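Local coordinates for uncharacterized protein (Cytophaga hutchinsonii ATCC 33406, PDB 3FF4), which is of unknown function but, as a Rossmann-like protein with a CoA-binding domain, probably binds coenzyme A or a related nucleotide ligand, at residues Val86-Gly91 / Glu96-Leu101; Thr63-Pro68 / Gly111-Met116; Leu8-Thr13 / Leu72-Tyr77. One frame throughout, in Å; residues are numbered along the deposited sequence.

All three contacts pack helices or loops against one five-stranded parallel sheet, in the order 34-37, 7-10, 61-64, 85-88 and 107-110, inside a single Rossmann-like CoA-binding domain. Interactions 1 and 3 lie on one face, beneath helices 95-103 and 75-81, with centres about 11 Å apart. Interaction 2 lies on the other face, with its centre about 9 Å from that of interaction 1 and about 12 Å from that of interaction 3. Along the chain, interaction 1 is nested within the loop closed by interaction 2, whereas interactions 2 and 3 alternate. Distant parts of the sequence are thereby interleaved into one compact layered core.

Interaction 1: residues Val86-Gly91 / Glu96-Leu101; sequences VIFNPG and ELEEIL
Within the beta-alpha-beta unit formed by strand 85-88, helix 95-103 and strand 107-110, a classic element of Rossmann-like folds, Val86 and Phe88 pack against Leu97, Glu98 and Leu101. The strand and helix segments run nearly antiparallel, at 164°, with their axes 10.7 Å apart at closest approach. Alternation along the strand turns Val86 and Phe88 to the helix side, whereas the intervening Ile87 belongs to the opposite face of the sheet.

Phe88 carries the largest share of the contact. Its CG is anti to the carbonyl carbon (chi1 -65°), and the ring extends from the strand so that its far end meets three helix residues. Leu97 and Leu101 border the ring edge near its plane: Phe88 CZ is 4.0 Å from Leu97 CG and 3.7 Å from Leu101 CD1. Glu98 instead comes over one face. Its CG makes a CH-pi contact 4.0 Å from the centroid of the Phe88 ring and 17° off the ring normal. The aliphatic stem of an acidic residue thus takes part in the apolar layer. Beyond that stem the Glu98 chain is extended, and OE1 accepts a hydrogen bond from the backbone N of Asn94 near the start of the helix.

Pro108 and Ile110 of strand 107-110 also touch both Phe88 and Glu98, tying the third element of the unit into the same layer. On the other flank, Ile78 of helix 75-81 meets Val86 and Leu101. These last two side chains cross at about a right angle, and Leu101 uses a single methyl to bridge the two strand residues: the CD1 that meets the end of the Phe88 ring also lies 3.7 Å from Val86 CB.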
loop_
_atom_site.group_PDB
_atom_site.type_symbol
_atom_site.label_atom_id
_atom_site.label_comp_id
_atom_site.label_asym_id
_atom_site.label_seq_id
_atom_site.Cartn_x
_atom_site.Cartn_y
_atom_site.Cartn_z
ATOM N N VAL A 86 3.723 -0.164 7.031
ATOM C CA VAL A 86 3.707 0.487 5.740
ATOM C C VAL A 86 4.901 -0.057 4.935
ATOM O O VAL A 86 6.038 -0.041 5.428
ATOM C CB VAL A 86 3.770 2.025 5.848
ATOM C CG1 VAL A 86 3.871 2.670 4.469
ATOM C CG2 VAL A 86 2.529 2.607 6.570
ATOM N N ILE A 87 4.637 -0.569 3.734
ATOM C CA ILE A 87 5.717 -1.108 2.868
ATOM C C ILE A 87 6.148 -0.069 1.817
ATOM O O ILE A 87 5.299 0.466 1.062
ATOM C CB ILE A 87 5.312 -2.393 2.135
ATOM C CG1 ILE A 87 4.880 -3.465 3.129
ATOM C CG2 ILE A 87 6.498 -2.906 1.209
ATOM C CD1 ILE A 87 4.280 -4.736 2.494
ATOM N N PHE A 88 7.447 0.248 1.832
ATOM C CA PHE A 88 8.114 1.095 0.818
ATOM C C PHE A 88 8.705 0.220 -0.304
ATOM O O PHE A 88 9.851 -0.280 -0.196
ATOM C CB PHE A 88 9.212 1.941 1.495
ATOM C CG PHE A 88 8.659 2.917 2.473
ATOM C CD1 PHE A 88 8.455 4.240 2.114
ATOM C CD2 PHE A 88 8.210 2.487 3.712
ATOM C CE1 PHE A 88 7.887 5.122 3.027
ATOM C CE2 PHE A 88 7.628 3.371 4.610
ATOM C CZ PHE A 88 7.473 4.674 4.279
ATOM N N ASN A 89 7.909 0.015 -1.367
ATOM C CA ASN A 89 8.352 -0.732 -2.549
ATOM C C ASN A 89 9.430 0.070 -3.300
ATOM O O ASN A 89 9.565 1.273 -3.054
ATOM C CB ASN A 89 7.145 -1.093 -3.425
ATOM C CG ASN A 89 6.115 -1.861 -2.646
ATOM O OD1 ASN A 89 6.284 -3.050 -2.386
ATOM N ND2 ASN A 89 5.082 -1.182 -2.201
ATOM N N PRO A 90 10.211 -0.594 -4.181
ATOM C CA PRO A 90 11.303 0.069 -4.865
ATOM C C PRO A 90 10.943 1.402 -5.509
ATOM O O PRO A 90 9.975 1.511 -6.299
ATOM C CB PRO A 90 11.772 -0.988 -5.894
ATOM C CG PRO A 90 11.594 -2.298 -5.105
ATOM C CD PRO A 90 10.186 -2.040 -4.485
ATOM N N GLY A 91 11.741 2.396 -5.142
ATOM C CA GLY A 91 11.610 3.762 -5.615
ATOM C C GLY A 91 10.661 4.607 -4.776
ATOM O O GLY A 91 10.469 5.790 -5.079
ATOM N N GLU A 96 12.207 10.477 5.796
ATOM C CA GLU A 96 11.334 11.300 6.628
ATOM C C GLU A 96 10.027 10.571 6.962
ATOM O O GLU A 96 9.607 10.523 8.131
ATOM C CB GLU A 96 11.030 12.650 5.965
ATOM C CG GLU A 96 9.810 13.328 6.588
ATOM C CD GLU A 96 9.502 14.689 5.998
ATOM O OE1 GLU A 96 9.062 14.762 4.821
ATOM O OE2 GLU A 96 9.688 15.694 6.723
ATOM N N LEU A 97 9.391 9.974 5.956
ATOM C CA LEU A 97 8.129 9.282 6.234
ATOM C C LEU A 97 8.332 8.029 7.102
ATOM O O LEU A 97 7.539 7.766 8.010
ATOM C CB LEU A 97 7.293 9.000 4.962
ATOM C CG LEU A 97 5.972 8.243 5.257
ATOM C CD1 LEU A 97 5.090 9.005 6.231
ATOM C CD2 LEU A 97 5.145 7.909 4.000
ATOM N N GLU A 98 9.376 7.259 6.825
ATOM C CA GLU A 98 9.761 6.149 7.726
ATOM C C GLU A 98 9.831 6.572 9.220
ATOM O O GLU A 98 9.244 5.915 10.091
ATOM C CB GLU A 98 11.091 5.531 7.261
ATOM C CG GLU A 98 10.998 4.953 5.835
ATOM C CD GLU A 98 12.367 4.733 5.137
ATOM O OE1 GLU A 98 12.415 4.883 3.889
ATOM O OE2 GLU A 98 13.365 4.400 5.813
ATOM N N GLU A 99 10.534 7.669 9.502
ATOM C CA GLU A 99 10.692 8.144 10.877
ATOM C C GLU A 99 9.387 8.605 11.470
ATOM O O GLU A 99 9.104 8.312 12.626
ATOM C CB GLU A 99 11.677 9.294 10.956
ATOM C CG GLU A 99 13.062 8.858 10.677
ATOM C CD GLU A 99 14.048 10.007 10.709
ATOM O OE1 GLU A 99 13.748 11.069 11.332
ATOM O OE2 GLU A 99 15.136 9.830 10.102
ATOM N N ILE A 100 8.596 9.325 10.682
ATOM C CA ILE A 100 7.295 9.792 11.156
ATOM C C ILE A 100 6.425 8.589 11.519
ATOM O O ILE A 100 5.779 8.560 12.582
ATOM C CB ILE A 100 6.603 10.691 10.119
ATOM C CG1 ILE A 100 7.309 12.051 10.040
ATOM C CG2 ILE A 100 5.133 10.866 10.470
ATOM C CD1 ILE A 100 6.800 12.937 8.909
ATOM N N LEU A 101 6.431 7.581 10.654
ATOM C CA LEU A 101 5.682 6.343 10.939
ATOM C C LEU A 101 6.156 5.661 12.226
ATOM O O LEU A 101 5.351 5.407 13.133
ATOM C CB LEU A 101 5.770 5.362 9.762
ATOM C CG LEU A 101 5.004 5.809 8.513
ATOM C CD1 LEU A 101 5.411 4.958 7.305
ATOM C CD2 LEU A 101 3.491 5.778 8.737
#

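Interaction 2: residues Thr63-Pro68 / Gly111-Met116; sequences TLYINP and GCTLVM
Thr63 and Thr113 meet hydroxyl to hydroxyl where the central strand 61-64 of the Rossmann-like sheet faces the start of helix 113-119. The tight part of the contact is this short, buried hydrogen bond, in which Thr63 OG1 donates to Thr113 OG1 over 2.6 Å. The two torsions aim the groups at each other: Thr63 OG1 lies opposite its own backbone N (chi1 -171°), whereas Thr113 OG1 lies opposite its carbonyl carbon (chi1 -58°). Asn89, just past the adjacent strand 85-88, completes the network. Its ND2 donates to Thr63 OG1 and also to the backbone O of Leu64, while its OD1 accepts from Thr113 OG1, so each threonine hydroxyl both gives and receives a hydrogen bond.

Toward the more open side the contact loosens. Tyr65, partly exposed and just past the end of the strand, sends its ring obliquely across to Thr113, and only the phenolic end arrives: OH lies 3.5 Å from Thr113 CB. The Tyr65 side chain also touches Tyr19, Ala20 and Ala23 of helix 19-30, which covers this face of the sheet.

The helix start is held from within its own segment. Cys112 occupies the N-cap position, where SG accepts from Val115 N over 3.6 Å at a nearly straight 169°, a long bond of the kind expected for sulfur.

Closed among two threonines and one asparagine, the polar cycle satisfies hydroxyls that would otherwise be costly to bury. The Leu64 carbonyl, which can only accept, fixes which end of the Asn89 amide is ND2, and through the amide the direction of the hydroxyl chain. Strand 61-64 and the residue following strand 85-88 are thus joined to the first turn of helix 113-119 without any net charge.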
loop_
_atom_site.group_PDB
_atom_site.type_symbol
_atom_site.label_atom_id
_atom_site.label_comp_id
_atom_site.label_asym_id
_atom_site.label_seq_id
_atom_site.Cartn_x
_atom_site.Cartn_y
_atom_site.Cartn_z
ATOM N N THR A 63 0.550 -0.583 1.381
ATOM C CA THR A 63 1.659 -0.803 0.436
ATOM C C THR A 63 1.718 0.337 -0.593
ATOM O O THR A 63 0.747 0.640 -1.315
ATOM C CB THR A 63 1.661 -2.243 -0.203
ATOM O OG1 THR A 63 2.880 -2.470 -0.948
ATOM C CG2 THR A 63 0.397 -2.483 -1.106
ATOM N N LEU A 64 2.866 0.994 -0.607
ATOM C CA LEU A 64 3.059 2.258 -1.298
ATOM C C LEU A 64 3.589 2.109 -2.717
ATOM O O LEU A 64 4.652 1.493 -2.929
ATOM C CB LEU A 64 4.073 3.104 -0.545
ATOM C CG LEU A 64 3.631 3.811 0.727
ATOM C CD1 LEU A 64 4.868 4.519 1.260
ATOM C CD2 LEU A 64 2.542 4.825 0.394
ATOM N N TYR A 65 2.860 2.710 -3.660
ATOM C CA TYR A 65 3.313 2.801 -5.032
ATOM C C TYR A 65 3.211 4.228 -5.524
ATOM O O TYR A 65 2.788 4.430 -6.638
ATOM C CB TYR A 65 2.530 1.845 -5.956
ATOM C CG TYR A 65 2.915 0.426 -5.683
ATOM C CD1 TYR A 65 4.086 -0.115 -6.237
ATOM C CD2 TYR A 65 2.154 -0.372 -4.806
ATOM C CE1 TYR A 65 4.482 -1.435 -5.952
ATOM C CE2 TYR A 65 2.540 -1.711 -4.531
ATOM C CZ TYR A 65 3.689 -2.218 -5.104
ATOM O OH TYR A 65 4.096 -3.503 -4.820
ATOM N N ILE A 66 3.538 5.209 -4.682
ATOM C CA ILE A 66 3.576 6.616 -5.089
ATOM C C ILE A 66 4.970 7.095 -4.743
ATOM O O ILE A 66 5.561 6.605 -3.791
ATOM C CB ILE A 66 2.524 7.497 -4.355
ATOM C CG1 ILE A 66 2.447 7.112 -2.874
ATOM C CG2 ILE A 66 1.121 7.341 -4.977
ATOM C CD1 ILE A 66 1.713 8.186 -2.012
ATOM N N ASN A 67 5.502 8.015 -5.533
ATOM C CA ASN A 67 6.848 8.483 -5.332
ATOM C C ASN A 67 6.879 9.392 -4.086
ATOM O O ASN A 67 5.809 9.892 -3.649
ATOM C CB ASN A 67 7.383 9.174 -6.612
ATOM C CG ASN A 67 6.661 10.513 -6.946
ATOM O OD1 ASN A 67 6.305 11.302 -6.071
ATOM N ND2 ASN A 67 6.482 10.768 -8.240
ATOM N N PRO A 68 8.083 9.609 -3.521
ATOM C CA PRO A 68 8.205 10.381 -2.295
ATOM C C PRO A 68 7.619 11.795 -2.388
ATOM O O PRO A 68 7.040 12.271 -1.406
ATOM C CB PRO A 68 9.718 10.404 -2.039
ATOM C CG PRO A 68 10.209 9.133 -2.674
ATOM C CD PRO A 68 9.378 9.032 -3.933
ATOM N N GLY A 111 10.940 -3.072 1.196
ATOM C CA GLY A 111 11.028 -4.328 0.458
ATOM C C GLY A 111 10.053 -4.280 -0.710
ATOM O O GLY A 111 9.319 -3.308 -0.853
ATOM N N CYS A 112 10.049 -5.312 -1.545
ATOM C CA CYS A 112 9.096 -5.429 -2.641
ATOM C C CYS A 112 7.974 -6.349 -2.192
ATOM O O CYS A 112 8.215 -7.495 -1.759
ATOM C CB CYS A 112 9.795 -5.968 -3.893
ATOM S SG CYS A 112 8.648 -6.498 -5.182
ATOM N N THR A 113 6.747 -5.837 -2.247
ATOM C CA THR A 113 5.559 -6.622 -1.939
ATOM C C THR A 113 5.549 -7.976 -2.645
ATOM O O THR A 113 5.208 -8.963 -2.029
ATOM C CB THR A 113 4.243 -5.837 -2.236
ATOM O OG1 THR A 113 4.228 -4.620 -1.462
ATOM C CG2 THR A 113 2.997 -6.715 -1.879
ATOM N N LEU A 114 5.929 -8.025 -3.931
ATOM C CA LEU A 114 5.938 -9.287 -4.681
ATOM C C LEU A 114 6.957 -10.284 -4.102
ATOM O O LEU A 114 6.626 -11.443 -3.837
ATOM C CB LEU A 114 6.228 -9.054 -6.175
ATOM C CG LEU A 114 5.450 -7.965 -6.930
ATOM C CD1 LEU A 114 5.831 -7.929 -8.446
ATOM C CD2 LEU A 114 3.953 -8.225 -6.767
ATOM N N VAL A 115 8.183 -9.820 -3.881
ATOM C CA VAL A 115 9.239 -10.636 -3.275
ATOM C C VAL A 115 8.825 -11.133 -1.898
ATOM O O VAL A 115 9.010 -12.322 -1.579
ATOM C CB VAL A 115 10.573 -9.883 -3.239
ATOM C CG1 VAL A 115 11.636 -10.664 -2.456
ATOM C CG2 VAL A 115 11.042 -9.633 -4.676
HETATM N N MSE A 116 8.222 -10.246 -1.109
HETATM C CA MSE A 116 7.779 -10.608 0.222
HETATM C C MSE A 116 6.723 -11.716 0.212
HETATM O O MSE A 116 6.782 -12.649 1.017
HETATM C CB MSE A 116 7.321 -9.368 0.999
HETATM C CG MSE A 116 8.504 -8.485 1.382
HETATM SE SE MSE A 116 7.803 -6.716 1.859
HETATM C CE MSE A 116 6.947 -7.095 3.602
#

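Interaction 3: residues Leu8-Thr13 / Leu72-Tyr77; sequences LILGAT and LSEYNY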
loop_
_atom_site.group_PDB
_atom_site.type_symbol
_atom_site.label_atom_id
_atom_site.label_comp_id
_atom_site.label_asym_id
_atom_site.label_seq_id
_atom_site.Cartn_x
_atom_site.Cartn_y
_atom_site.Cartn_z
ATOM N N LEU A 8 -4.002 -2.080 1.969
ATOM C CA LEU A 8 -4.422 -0.940 1.142
ATOM C C LEU A 8 -3.259 -0.605 0.189
ATOM O O LEU A 8 -2.125 -0.376 0.643
ATOM C CB LEU A 8 -4.796 0.265 2.033
ATOM C CG LEU A 8 -5.444 1.493 1.370
ATOM C CD1 LEU A 8 -6.436 2.075 2.372
ATOM C CD2 LEU A 8 -4.374 2.529 0.975
ATOM N N ILE A 9 -3.545 -0.585 -1.114
ATOM C CA ILE A 9 -2.560 -0.173 -2.144
ATOM C C ILE A 9 -2.756 1.287 -2.456
ATOM O O ILE A 9 -3.802 1.680 -3.005
ATOM C CB ILE A 9 -2.765 -0.982 -3.450
ATOM C CG1 ILE A 9 -2.790 -2.490 -3.126
ATOM C CG2 ILE A 9 -1.721 -0.546 -4.560
ATOM C CD1 ILE A 9 -3.116 -3.429 -4.340
ATOM N N LEU A 10 -1.753 2.089 -2.119
ATOM C CA LEU A 10 -1.795 3.509 -2.325
ATOM C C LEU A 10 -0.931 3.873 -3.549
ATOM O O LEU A 10 0.297 3.704 -3.551
ATOM C CB LEU A 10 -1.317 4.236 -1.055
ATOM C CG LEU A 10 -1.498 5.752 -1.017
ATOM C CD1 LEU A 10 -2.984 6.101 -1.180
ATOM C CD2 LEU A 10 -0.967 6.355 0.285
ATOM N N GLY A 11 -1.598 4.396 -4.573
ATOM C CA GLY A 11 -1.038 4.475 -5.908
ATOM C C GLY A 11 -1.614 3.414 -6.845
ATOM O O GLY A 11 -1.031 3.134 -7.910
ATOM N N ALA A 12 -2.768 2.829 -6.492
ATOM C CA ALA A 12 -3.395 1.809 -7.357
ATOM C C ALA A 12 -3.614 2.307 -8.794
ATOM O O ALA A 12 -3.931 3.485 -9.013
ATOM C CB ALA A 12 -4.704 1.361 -6.777
ATOM N N THR A 13 -3.439 1.421 -9.770
ATOM C CA THR A 13 -3.595 1.793 -11.200
ATOM C C THR A 13 -4.189 0.616 -11.961
ATOM O O THR A 13 -3.948 -0.540 -11.575
ATOM C CB THR A 13 -2.268 2.296 -11.857
ATOM O OG1 THR A 13 -2.481 2.502 -13.266
ATOM C CG2 THR A 13 -1.111 1.320 -11.647
ATOM N N LEU A 72 3.986 13.290 0.240
ATOM C CA LEU A 72 3.780 14.451 1.116
ATOM C C LEU A 72 2.303 14.717 1.414
ATOM O O LEU A 72 1.911 14.883 2.565
ATOM C CB LEU A 72 4.403 15.685 0.482
ATOM C CG LEU A 72 5.803 16.093 0.929
ATOM C CD1 LEU A 72 6.756 14.933 1.099
ATOM C CD2 LEU A 72 6.366 17.131 -0.068
ATOM N N SER A 73 1.477 14.731 0.372
ATOM C CA SER A 73 0.055 15.037 0.550
ATOM C C SER A 73 -0.712 13.879 1.225
ATOM O O SER A 73 -1.895 14.018 1.525
ATOM C CB SER A 73 -0.579 15.359 -0.810
ATOM O OG SER A 73 -0.375 14.251 -1.680
ATOM N N GLU A 74 -0.036 12.746 1.462
ATOM C CA GLU A 74 -0.685 11.542 2.024
ATOM C C GLU A 74 -0.265 11.160 3.456
ATOM O O GLU A 74 -0.819 10.213 4.029
ATOM C CB GLU A 74 -0.436 10.320 1.116
ATOM C CG GLU A 74 -0.790 10.506 -0.361
ATOM C CD GLU A 74 -2.313 10.538 -0.634
ATOM O OE1 GLU A 74 -3.141 10.151 0.223
ATOM O OE2 GLU A 74 -2.693 10.962 -1.731
ATOM N N TYR A 75 0.729 11.854 4.016
ATOM C CA TYR A 75 1.267 11.536 5.356
ATOM C C TYR A 75 0.149 11.409 6.409
ATOM O O TYR A 75 0.032 10.402 7.106
ATOM C CB TYR A 75 2.231 12.645 5.819
ATOM C CG TYR A 75 3.645 12.630 5.256
ATOM C CD1 TYR A 75 3.996 11.832 4.173
ATOM C CD2 TYR A 75 4.629 13.471 5.801
ATOM C CE1 TYR A 75 5.292 11.847 3.660
ATOM C CE2 TYR A 75 5.923 13.485 5.294
ATOM C CZ TYR A 75 6.247 12.664 4.231
ATOM O OH TYR A 75 7.519 12.677 3.721
ATOM N N ASN A 76 -0.668 12.444 6.525
ATOM C CA ASN A 76 -1.712 12.451 7.545
ATOM C C ASN A 76 -2.774 11.391 7.293
ATOM O O ASN A 76 -3.313 10.837 8.241
ATOM C CB ASN A 76 -2.340 13.842 7.676
ATOM C CG ASN A 76 -1.403 14.824 8.334
ATOM O OD1 ASN A 76 -0.457 14.433 9.040
ATOM N ND2 ASN A 76 -1.640 16.117 8.100
ATOM N N TYR A 77 -3.044 11.092 6.021
ATOM C CA TYR A 77 -3.987 10.027 5.676
ATOM C C TYR A 77 -3.451 8.657 6.112
ATOM O O TYR A 77 -4.157 7.868 6.756
ATOM C CB TYR A 77 -4.339 10.046 4.182
ATOM C CG TYR A 77 -5.301 8.939 3.758
ATOM C CD1 TYR A 77 -6.591 8.844 4.324
ATOM C CD2 TYR A 77 -4.907 7.964 2.835
ATOM C CE1 TYR A 77 -7.460 7.806 3.963
ATOM C CE2 TYR A 77 -5.789 6.924 2.440
ATOM C CZ TYR A 77 -7.037 6.859 3.019
ATOM O OH TYR A 77 -7.876 5.859 2.651
#
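Leu8 and Tyr77 approach from opposite directions, while Leu10 and Glu74 meet at a slant, joining strand 7-10 of the Rossmann-like sheet to the region where helix 75-81 begins. Both leucines leave the strand on the same face, as alternate residues do, and rise toward the helix layer.

In the first pair the Tyr77 side chain is trans about its first torsion (chi1 179°), which stretches the ring from the helix toward the sheet. The contact is made by the far end of the ring, where Tyr77 OH lies 4.1 Å from Leu8 CD1. The hydroxyl finds its polar partner elsewhere, in a hydrogen bond with the backbone O of Pro54, and the Tyr77 side chain also touches Arg53.

In the second pair the CD2 methyl of Leu10 meets the base of the Glu74 side chain, 4.1 Å from CB. Beyond this point Glu74 bends at chi2 (-73°), and OE1 forms a salt bridge with NE of Arg53. Val37 of the adjacent strand 34-37 touches both leucines.

Glu74 therefore divides its roles, with CB against a leucine and the carboxylate paired with Arg53. In Tyr77 one atom serves both, OH touching a leucine methyl while bonded to Pro54 O. The 53-54 loop, the helix start and the sheet are thus held together by mixed hydrophobic and polar contacts.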